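Local coordinates for protein mRNA interferase toxin RelE (Escherichia coli, PDB 4FXI) that cleaves mRNA in the ribosomal A site with high codon specificity, inhibiting translation during amino acid starvation as the toxin of a type II toxin-antitoxin system, at residues A[10-13]-A[14-17]. The protein carries 1 engineered substitution. Sequence-based numbering, arbitrary orientation.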
ATOM      1  N   ARG A  10       6.190  -6.965  -8.030  1.00 42.42           N
ATOM      2  CA  ARG A  10       5.945  -7.950  -6.984  1.00 45.82           C
ATOM      3  C   ARG A  10       4.678  -7.633  -6.205  1.00 41.44           C
ATOM      4  O   ARG A  10       3.951  -8.538  -5.790  1.00 44.11           O
ATOM      5  CB  ARG A  10       7.146  -8.039  -6.044  1.00 40.85           C
ATOM      6  CG  ARG A  10       8.418  -8.439  -6.760  1.00 46.35           C
ATOM      7  CD  ARG A  10       9.655  -7.979  -6.017  1.00 49.23           C
ATOM      8  NE  ARG A  10       9.802  -6.524  -6.035  1.00 43.11           N
ATOM      9  CZ  ARG A  10      10.949  -5.889  -5.831  1.00 49.00           C
ATOM     10  NH1 ARG A  10      12.059  -6.582  -5.599  1.00 49.99           N
ATOM     11  NH2 ARG A  10      10.992  -4.564  -5.861  1.00 50.24           N
ATOM     12  N   ALA A  11       4.397  -6.348  -6.022  1.00 36.48           N
ATOM     13  CA  ALA A  11       3.181  -5.948  -5.317  1.00 36.51           C
ATOM     14  C   ALA A  11       1.929  -6.249  -6.133  1.00 38.24           C
ATOM     15  O   ALA A  11       0.883  -6.576  -5.570  1.00 33.72           O
ATOM     16  CB  ALA A  11       3.227  -4.475  -4.931  1.00 33.29           C
ATOM     17  N   LEU A  12       2.024  -6.157  -7.459  1.00 33.45           N
ATOM     18  CA  LEU A  12       0.846  -6.444  -8.278  1.00 33.11           C
ATOM     19  C   LEU A  12       0.515  -7.935  -8.236  1.00 39.95           C
ATOM     20  O   LEU A  12      -0.651  -8.330  -8.238  1.00 37.36           O
ATOM     21  CB  LEU A  12       1.035  -5.968  -9.717  1.00 38.12           C
ATOM     22  CG  LEU A  12      -0.199  -6.111 -10.613  1.00 37.02           C
ATOM     23  CD1 LEU A  12      -1.381  -5.331 -10.049  1.00 33.39           C
ATOM     24  CD2 LEU A  12       0.108  -5.672 -12.040  1.00 40.25           C
ATOM     25  N   LYS A  13       1.545  -8.769  -8.192  1.00 42.08           N
ATOM     26  CA  LYS A  13       1.318 -10.205  -8.049  1.00 36.54           C
ATOM     27  C   LYS A  13       0.646 -10.531  -6.716  1.00 41.23           C
ATOM     28  O   LYS A  13      -0.291 -11.324  -6.665  1.00 40.94           O
ATOM     29  CB  LYS A  13       2.629 -10.977  -8.206  1.00 45.75           C
ATOM     30  CG  LYS A  13       3.215 -10.897  -9.605  1.00 53.55           C
ATOM     31  CD  LYS A  13       4.610 -11.509  -9.654  1.00 69.86           C
ATOM     32  CE  LYS A  13       5.251 -11.321 -11.023  1.00 75.36           C
ATOM     33  NZ  LYS A  13       6.696 -11.671 -11.004  1.00 83.99           N
ATOM     34  N   GLU A  14       1.131  -9.912  -5.640  1.00 41.89           N
ATOM     35  CA  GLU A  14       0.498 -10.040  -4.328  1.00 42.30           C
ATOM     36  C   GLU A  14      -0.976  -9.648  -4.389  1.00 46.13           C
ATOM     37  O   GLU A  14      -1.845 -10.340  -3.851  1.00 39.07           O
ATOM     38  CB  GLU A  14       1.231  -9.176  -3.299  1.00 32.13           C
ATOM     39  CG  GLU A  14       2.621  -9.725  -2.941  1.00 34.73           C
ATOM     40  CD  GLU A  14       3.467  -8.740  -2.163  1.00 45.86           C
ATOM     41  OE1 GLU A  14       3.308  -7.518  -2.370  1.00 38.11           O
ATOM     42  OE2 GLU A  14       4.298  -9.191  -1.343  1.00 47.41           O
ATOM     43  N   TRP A  15      -1.245  -8.531  -5.057  1.00 40.97           N
ATOM     44  CA  TRP A  15      -2.604  -8.037  -5.227  1.00 31.93           C
ATOM     45  C   TRP A  15      -3.520  -9.076  -5.881  1.00 38.27           C
ATOM     46  O   TRP A  15      -4.635  -9.309  -5.415  1.00 38.23           O
ATOM     47  CB  TRP A  15      -2.581  -6.767  -6.070  1.00 35.60           C
ATOM     48  CG  TRP A  15      -3.909  -6.099  -6.248  1.00 32.41           C
ATOM     49  CD1 TRP A  15      -4.702  -6.135  -7.366  1.00 30.29           C
ATOM     50  CD2 TRP A  15      -4.591  -5.269  -5.298  1.00 33.00           C
ATOM     51  NE1 TRP A  15      -5.831  -5.377  -7.162  1.00 33.87           N
ATOM     52  CE2 TRP A  15      -5.789  -4.843  -5.901  1.00 31.00           C
ATOM     53  CE3 TRP A  15      -4.307  -4.856  -3.989  1.00 33.08           C
ATOM     54  CZ2 TRP A  15      -6.700  -4.015  -5.242  1.00 36.17           C
ATOM     55  CZ3 TRP A  15      -5.207  -4.036  -3.344  1.00 33.52           C
ATOM     56  CH2 TRP A  15      -6.389  -3.622  -3.970  1.00 33.72           C
ATOM     57  N   ARG A  16      -3.054  -9.707  -6.952  1.00 39.85           N
ATOM     58  CA  ARG A  16      -3.907 -10.654  -7.666  1.00 40.33           C
ATOM     59  C   ARG A  16      -4.063 -11.986  -6.917  1.00 45.66           C
ATOM     60  O   ARG A  16      -5.055 -12.695  -7.103  1.00 43.08           O
ATOM     61  CB  ARG A  16      -3.422 -10.861  -9.108  1.00 41.63           C
ATOM     62  CG  ARG A  16      -2.978  -9.571  -9.804  1.00 46.50           C
ATOM     63  CD  ARG A  16      -3.942  -9.065 -10.887  1.00 50.01           C
ATOM     64  NE  ARG A  16      -5.196  -8.565 -10.342  1.00 47.97           N
ATOM     65  CZ  ARG A  16      -5.768  -7.403 -10.667  1.00 45.00           C
ATOM     66  NH1 ARG A  16      -5.217  -6.589 -11.551  1.00 40.78           N
ATOM     67  NH2 ARG A  16      -6.910  -7.059 -10.102  1.00 39.57           N
ATOM     68  N   LYS A  17      -3.098 -12.322  -6.062  1.00 47.38           N
ATOM     69  CA  LYS A  17      -3.185 -13.548  -5.261  1.00 53.91           C
ATOM     70  C   LYS A  17      -4.115 -13.397  -4.054  1.00 53.57           C
ATOM     71  O   LYS A  17      -4.604 -14.382  -3.507  1.00 52.62           O
ATOM     72  CB  LYS A  17      -1.799 -14.004  -4.793  1.00 51.51           C
ATOM     73  CG  LYS A  17      -0.975 -14.680  -5.872  1.00 59.06           C
ATOM     74  CD  LYS A  17       0.136 -15.522  -5.263  1.00 62.93           C
ATOM     75  CE  LYS A  17       0.887 -16.303  -6.334  1.00 73.41           C
ATOM     76  NZ  LYS A  17       1.859 -17.271  -5.746  1.00 78.57           N
TER
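The side chains of Leu12 and Trp15, three residues apart on one helix, meet through one atom each: CD1 of the Leu12 isopropyl group lies 4.3 Å from CD1 of the indole, and its approach to the ring is oblique. The same Leu12 methyl sits 4.3 Å from NH1 of Arg16, to one side of the place where the indole and the guanidinium meet. Those two flat groups touch each other directly, since Trp15 CD1 lies 3.5 Å above one face of the Arg16 guanidinium, displaced toward its rim, while Arg16 CZ stands in the plane of the indole at the ring edge. Bends at chi2 (-108°) and chi3 carry the Arg16 chain alongside the indole edge at CD1; its CG rests 3.1 Å from Leu12 O.

Elsewhere on the helix, Glu14 reaches back toward the preceding turn. With CG beside its own backbone N and the chain extended beyond, OE1 arrives 3.3 Å from Ala11 CA, and CG packs against the carbonyl oxygen of Arg10. Under these side chains runs the i to i+4 hydrogen-bond ladder of an alpha-helix, in which N of Glu14, Trp15, Arg16 and Lys17 donates to O of Arg10, Ala11, Leu12 and Lys13 in turn, at N...O distances of 2.9 to 3.1 Å. Its N-H...O angle falls from 167° at Glu14 to 145° at Lys17, the last residue of helix 9-17.

In the RelE fold this short helix follows the edge strand 4-7 and precedes helix 20-35. Trp15, buried, packs on Leu26 and Lys27 of that second helix, and its ring meets that of Phe7. Both Glu14 carboxylate oxygens are engaged, OE1 accepting from Val78 N and OE2 forming a salt bridge with Arg93 of helix 85-94, while Arg10 pairs with Asp8.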